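Local coordinates for flavoredoxin (Desulfovibrio vulgaris str. 'Miyazaki F', PDB 2D5M), which binds flavin mononucleotide and probably carries electrons, as a member of the flavin reductase-like family, at residues 57-66 with 119-127. Numbering follows the deposited sequence.
Sequences YRSITERGAF and ELKLIHQIE
L120 and F66 form an antiparallel hydrogen-bonded pair, L120 N giving to F66 O at 2.8 Å and F66 N to L120 O at 3.1 Å. L120 CB stands over the centre of the F66 ring, 4.0 Å from the centroid, a CH-pi contact, and L120 CD1 lies over the same face, near F66 CE1. The ring gets there because F66 CG is tucked between its own N and carbonyl carbon (chi1 58°). K121 pairs with A65 in the next, non-hydrogen-bonded position, both side chains on the face opposite F66 and L120.

L122 N donates to G64 O at 2.9 Å, and a water donates to both G64 O and L122 O, so G64 O is gripped twice. G64, with positive phi, turns the chain out of the helix into strand 65-70. L122 CG lies anti to its backbone N (chi1 -174°), sending CD2 to I60 CG2 (4.0 Å) and CD1 to the edge of the F66 ring.

Further along the strand, the Q125 side chain passes T61 CG2 obliquely and ends close to the Y57 hydroxyl, its amide plane nearly perpendicular to the tyrosine ring. E127 then receives that hydroxyl: Y57 OH donates to E127 OE2 at 2.7 Å on the syn lone pair, with carboxylate and ring almost coplanar. The Y57 side chain lies about 7 Å from bound FMN, nearest atoms.

Helix 57-63 crosses strand segment 119-126 at 78°, the axes 9.3 Å apart. Strand 116-126 runs between strands 65-70 and 133-144 in the antiparallel sheet of the family's split-barrel fold; a classic bulge at I123 and H124 faces I135, F134 packs against Y57, L122 and Q125, and I60 and F66 rest on strand 14-22.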
ATOM      1  N   TYR A  57      -5.803  17.308  -7.406  1.00  7.34           N
ATOM      2  CA  TYR A  57      -4.458  17.810  -7.463  1.00  7.31           C
ATOM      3  C   TYR A  57      -4.502  19.313  -7.219  1.00  7.39           C
ATOM      4  O   TYR A  57      -3.754  19.861  -6.407  1.00  7.83           O
ATOM      5  CB  TYR A  57      -3.765  17.427  -8.785  1.00  8.78           C
ATOM      6  CG  TYR A  57      -2.342  17.927  -8.921  1.00  8.79           C
ATOM      7  CD1 TYR A  57      -1.285  17.072  -8.838  1.00 11.09           C
ATOM      8  CD2 TYR A  57      -2.003  19.233  -9.216  1.00 13.10           C
ATOM      9  CE1 TYR A  57       0.030  17.480  -8.979  1.00 15.64           C
ATOM     10  CE2 TYR A  57      -0.740  19.672  -9.344  1.00 15.71           C
ATOM     11  CZ  TYR A  57       0.292  18.786  -9.228  1.00 16.23           C
ATOM     12  OH  TYR A  57       1.604  19.238  -9.383  1.00 23.61           O
ATOM     13  N   ARG A  58      -5.322  19.983  -8.030  1.00  8.03           N
ATOM     14  CA  ARG A  58      -5.437  21.433  -7.925  1.00  8.81           C
ATOM     15  C   ARG A  58      -5.872  21.792  -6.515  1.00  7.94           C
ATOM     16  O   ARG A  58      -5.284  22.671  -5.872  1.00  9.19           O
ATOM     17  CB  ARG A  58      -6.418  21.958  -8.950  1.00  9.35           C
ATOM     18  CG  ARG A  58      -6.647  23.482  -8.803  1.00 11.61           C
ATOM     19  CD  ARG A  58      -7.594  23.988  -9.881  1.00 13.11           C
ATOM     20  NE  ARG A  58      -7.847  25.405  -9.672  1.00 12.90           N
ATOM     21  CZ  ARG A  58      -8.493  26.167 -10.572  1.00 15.76           C
ATOM     22  NH1 ARG A  58      -8.933  25.580 -11.674  1.00 18.86           N
ATOM     23  NH2 ARG A  58      -8.685  27.464 -10.323  1.00 21.55           N
ATOM     24  N   SER A  59      -6.885  21.133  -6.000  1.00  7.32           N
ATOM     25  CA  SER A  59      -7.394  21.491  -4.664  1.00  7.29           C
ATOM     26  C   SER A  59      -6.334  21.292  -3.584  1.00  7.37           C
ATOM     27  O   SER A  59      -6.230  22.119  -2.666  1.00  8.00           O
ATOM     28  CB  SER A  59      -8.652  20.678  -4.344  1.00  6.90           C
ATOM     29  OG  SER A  59      -9.667  21.057  -5.257  1.00  7.70           O
ATOM     30  N   ILE A  60      -5.535  20.231  -3.667  1.00  6.88           N
ATOM     31  CA  ILE A  60      -4.524  20.020  -2.650  1.00  7.92           C
ATOM     32  C   ILE A  60      -3.467  21.089  -2.744  1.00  8.44           C
ATOM     33  O   ILE A  60      -2.984  21.601  -1.718  1.00  9.48           O
ATOM     34  CB  ILE A  60      -3.881  18.609  -2.754  1.00  7.46           C
ATOM     35  CG1 ILE A  60      -4.916  17.546  -2.428  1.00  7.98           C
ATOM     36  CG2 ILE A  60      -2.644  18.515  -1.865  1.00  9.62           C
ATOM     37  CD1 ILE A  60      -4.440  16.110  -2.584  1.00  8.62           C
ATOM     38  N   THR A  61      -3.062  21.484  -3.949  1.00  8.75           N
ATOM     39  CA  THR A  61      -2.070  22.549  -4.099  1.00 10.14           C
ATOM     40  C   THR A  61      -2.597  23.851  -3.523  1.00 11.62           C
ATOM     41  O   THR A  61      -1.826  24.652  -2.986  1.00 14.47           O
ATOM     42  CB  THR A  61      -1.583  22.783  -5.530  1.00 12.48           C
ATOM     43  OG1 THR A  61      -2.602  23.272  -6.368  1.00 13.53           O
ATOM     44  CG2 THR A  61      -1.028  21.513  -6.175  1.00 12.39           C
ATOM     45  N   GLU A  62      -3.881  24.095  -3.550  1.00  9.75           N
ATOM     46  CA  GLU A  62      -4.465  25.337  -3.059  1.00 10.86           C
ATOM     47  C   GLU A  62      -4.694  25.326  -1.559  1.00 10.55           C
ATOM     48  O   GLU A  62      -4.484  26.349  -0.929  1.00 14.79           O
ATOM     49  CB  GLU A  62      -5.832  25.534  -3.776  1.00 11.04           C
ATOM     50  CG  GLU A  62      -5.677  25.892  -5.247  1.00 11.70           C
ATOM     51  CD  GLU A  62      -6.961  25.945  -6.042  1.00 11.88           C
ATOM     52  OE1 GLU A  62      -8.006  25.433  -5.528  1.00 12.01           O
ATOM     53  OE2 GLU A  62      -6.904  26.440  -7.226  1.00 14.59           O
ATOM     54  N   ARG A  63      -5.183  24.228  -0.998  1.00  9.39           N
ATOM     55  CA  ARG A  63      -5.545  24.222   0.408  1.00 10.20           C
ATOM     56  C   ARG A  63      -4.549  23.578   1.331  1.00  9.39           C
ATOM     57  O   ARG A  63      -4.585  23.762   2.556  1.00 10.59           O
ATOM     58  CB  ARG A  63      -6.893  23.538   0.611  1.00 13.16           C
ATOM     59  CG  ARG A  63      -7.980  24.568   0.147  1.00 16.06           C
ATOM     60  CD  ARG A  63      -9.329  24.039   0.560  1.00 11.66           C
ATOM     61  NE  ARG A  63     -10.352  24.850  -0.047  1.00 10.22           N
ATOM     62  CZ  ARG A  63     -10.966  25.860   0.507  1.00 11.04           C
ATOM     63  NH1 ARG A  63     -10.678  26.269   1.736  1.00 16.25           N
ATOM     64  NH2 ARG A  63     -11.862  26.504  -0.207  1.00 13.48           N
ATOM     65  N   GLY A  64      -3.623  22.781   0.763  1.00  8.65           N
ATOM     66  CA  GLY A  64      -2.594  22.158   1.631  1.00  9.94           C
ATOM     67  C   GLY A  64      -3.140  21.159   2.605  1.00  7.52           C
ATOM     68  O   GLY A  64      -2.548  20.965   3.671  1.00  8.68           O
ATOM     69  N   ALA A  65      -4.234  20.499   2.281  1.00  7.12           N
ATOM     70  CA  ALA A  65      -4.916  19.604   3.185  1.00  6.97           C
ATOM     71  C   ALA A  65      -5.755  18.621   2.371  1.00  6.33           C
ATOM     72  O   ALA A  65      -6.286  18.983   1.326  1.00  6.91           O
ATOM     73  CB  ALA A  65      -5.862  20.389   4.094  1.00  8.99           C
ATOM     74  N   PHE A  66      -5.884  17.397   2.895  1.00  6.08           N
ATOM     75  CA  PHE A  66      -6.727  16.411   2.277  1.00  5.87           C
ATOM     76  C   PHE A  66      -7.053  15.361   3.347  1.00  5.29           C
ATOM     77  O   PHE A  66      -6.393  15.282   4.380  1.00  6.23           O
ATOM     78  CB  PHE A  66      -6.088  15.754   1.059  1.00  6.21           C
ATOM     79  CG  PHE A  66      -4.755  15.052   1.263  1.00  5.93           C
ATOM     80  CD1 PHE A  66      -4.733  13.657   1.439  1.00  6.20           C
ATOM     81  CD2 PHE A  66      -3.563  15.718   1.229  1.00  7.84           C
ATOM     82  CE1 PHE A  66      -3.516  12.994   1.544  1.00  7.04           C
ATOM     83  CE2 PHE A  66      -2.343  15.054   1.404  1.00  8.74           C
ATOM     84  CZ  PHE A  66      -2.311  13.682   1.553  1.00  7.54           C
ATOM     85  N   GLU A 119      -7.212  12.473   8.575  1.00  6.17           N
ATOM     86  CA  GLU A 119      -7.043  13.876   8.264  1.00  6.08           C
ATOM     87  C   GLU A 119      -5.575  14.194   8.063  1.00  6.09           C
ATOM     88  O   GLU A 119      -4.766  13.889   8.963  1.00  6.80           O
ATOM     89  CB  GLU A 119      -7.608  14.746   9.414  1.00  6.99           C
ATOM     90  CG  GLU A 119      -9.082  14.544   9.659  1.00  8.04           C
ATOM     91  CD  GLU A 119      -9.730  15.669  10.435  1.00  9.09           C
ATOM     92  OE1 GLU A 119      -9.232  16.833  10.275  1.00 13.19           O
ATOM     93  OE2 GLU A 119     -10.740  15.392  11.120  1.00  9.61           O
ATOM     94  N   LEU A 120      -5.235  14.781   6.927  1.00  5.93           N
ATOM     95  CA  LEU A 120      -3.833  15.036   6.589  1.00  5.97           C
ATOM     96  C   LEU A 120      -3.580  16.498   6.214  1.00  6.07           C
ATOM     97  O   LEU A 120      -4.344  17.171   5.536  1.00  6.51           O
ATOM     98  CB  LEU A 120      -3.352  14.138   5.437  1.00  6.68           C
ATOM     99  CG  LEU A 120      -3.529  12.640   5.708  1.00  6.73           C
ATOM    100  CD1 LEU A 120      -4.793  12.083   5.028  1.00  7.65           C
ATOM    101  CD2 LEU A 120      -2.308  11.821   5.286  1.00  7.39           C
ATOM    102  N   LYS A 121      -2.404  16.963   6.681  1.00  6.56           N
ATOM    103  CA  LYS A 121      -1.832  18.257   6.330  1.00  6.80           C
ATOM    104  C   LYS A 121      -0.755  18.048   5.307  1.00  6.44           C
ATOM    105  O   LYS A 121       0.170  17.235   5.522  1.00  7.53           O
ATOM    106  CB  LYS A 121      -1.237  18.930   7.564  1.00  9.06           C
ATOM    107  CG  LYS A 121      -0.467  20.217   7.381  1.00 14.94           C
ATOM    108  CD  LYS A 121       0.166  20.764   8.655  1.00 23.12           C
ATOM    109  CE  LYS A 121       1.244  19.857   9.224  1.00 25.18           C
ATOM    110  NZ  LYS A 121       2.205  20.422  10.184  1.00 46.70           N
ATOM    111  N   LEU A 122      -0.755  18.752   4.175  1.00  6.95           N
ATOM    112  CA  LEU A 122       0.291  18.602   3.187  1.00  7.29           C
ATOM    113  C   LEU A 122       1.629  19.101   3.754  1.00  7.46           C
ATOM    114  O   LEU A 122       1.711  20.262   4.188  1.00  9.21           O
ATOM    115  CB  LEU A 122      -0.053  19.427   1.946  1.00  7.39           C
ATOM    116  CG  LEU A 122       0.903  19.241   0.771  1.00  8.82           C
ATOM    117  CD1 LEU A 122       0.907  17.822   0.271  1.00  9.34           C
ATOM    118  CD2 LEU A 122       0.580  20.254  -0.352  1.00 10.42           C
ATOM    119  N   ILE A 123       2.653  18.268   3.711  1.00  7.87           N
ATOM    120  CA  ILE A 123       3.982  18.631   4.206  1.00  8.45           C
ATOM    121  C   ILE A 123       5.046  18.561   3.103  1.00  9.58           C
ATOM    122  O   ILE A 123       6.069  19.257   3.252  1.00 11.27           O
ATOM    123  CB  ILE A 123       4.385  17.854   5.468  1.00  9.11           C
ATOM    124  CG1 ILE A 123       4.350  16.339   5.269  1.00  8.94           C
ATOM    125  CG2 ILE A 123       3.533  18.300   6.638  1.00  9.38           C
ATOM    126  CD1 ILE A 123       5.123  15.597   6.350  1.00 11.02           C
ATOM    127  N   HIS A 124       4.870  17.809   2.035  1.00  9.56           N
ATOM    128  CA  HIS A 124       5.843  17.824   0.957  1.00 10.48           C
ATOM    129  C   HIS A 124       5.125  17.615  -0.348  1.00  9.92           C
ATOM    130  O   HIS A 124       4.116  16.880  -0.395  1.00  9.88           O
ATOM    131  CB  HIS A 124       6.919  16.728   1.068  1.00 11.64           C
ATOM    132  CG  HIS A 124       7.684  16.656   2.361  1.00 12.92           C
ATOM    133  ND1 HIS A 124       8.632  17.586   2.713  1.00 17.13           N
ATOM    134  CD2 HIS A 124       7.644  15.729   3.373  1.00 15.54           C
ATOM    135  CE1 HIS A 124       9.143  17.239   3.901  1.00 15.81           C
ATOM    136  NE2 HIS A 124       8.569  16.129   4.321  1.00 15.73           N
ATOM    137  N   GLN A 125       5.567  18.210  -1.431  1.00 11.99           N
ATOM    138  CA  GLN A 125       5.096  17.954  -2.791  1.00 11.93           C
ATOM    139  C   GLN A 125       6.332  17.580  -3.556  1.00 13.05           C
ATOM    140  O   GLN A 125       7.212  18.438  -3.831  1.00 16.16           O
ATOM    141  CB  GLN A 125       4.323  19.143  -3.350  1.00 15.52           C
ATOM    142  CG  GLN A 125       3.741  18.925  -4.738  1.00 19.57           C
ATOM    143  CD  GLN A 125       2.970  20.047  -5.347  1.00 21.15           C
ATOM    144  OE1 GLN A 125       2.786  20.016  -6.556  1.00 32.40           O
ATOM    145  NE2 GLN A 125       2.477  20.975  -4.548  1.00 23.31           N
ATOM    146  N   ILE A 126       6.485  16.325  -3.890  1.00 11.87           N
ATOM    147  CA  ILE A 126       7.713  15.774  -4.481  1.00 13.47           C
ATOM    148  C   ILE A 126       7.535  15.599  -5.959  1.00 15.92           C
ATOM    149  O   ILE A 126       6.576  14.974  -6.429  1.00 16.26           O
ATOM    150  CB  ILE A 126       8.080  14.452  -3.818  1.00 15.69           C
ATOM    151  CG1 ILE A 126       8.317  14.663  -2.295  1.00 19.67           C
ATOM    152  CG2 ILE A 126       9.243  13.694  -4.417  1.00 19.91           C
ATOM    153  CD1 ILE A 126       8.369  13.435  -1.469  1.00 24.14           C
ATOM    154  N   GLU A 127       8.484  16.156  -6.708  1.00 16.81           N
ATOM    155  CA  GLU A 127       8.403  16.081  -8.144  1.00 20.78           C
ATOM    156  C   GLU A 127       9.844  16.046  -8.731  1.00 26.34           C
ATOM    157  O   GLU A 127      10.189  14.888  -9.137  1.00 30.21           O
ATOM    158  CB  GLU A 127       7.573  17.256  -8.732  1.00 32.93           C
ATOM    159  CG  GLU A 127       6.086  17.079  -8.514  1.00 42.34           C
ATOM    160  CD  GLU A 127       5.122  18.192  -8.769  1.00 46.61           C
ATOM    161  OE1 GLU A 127       5.526  19.369  -8.954  1.00 53.54           O
ATOM    162  OE2 GLU A 127       3.886  17.934  -8.773  1.00 66.73           O
TER
HETATM  163  O   HOH W   1      -0.068  22.391   4.546  1.00 25.64           O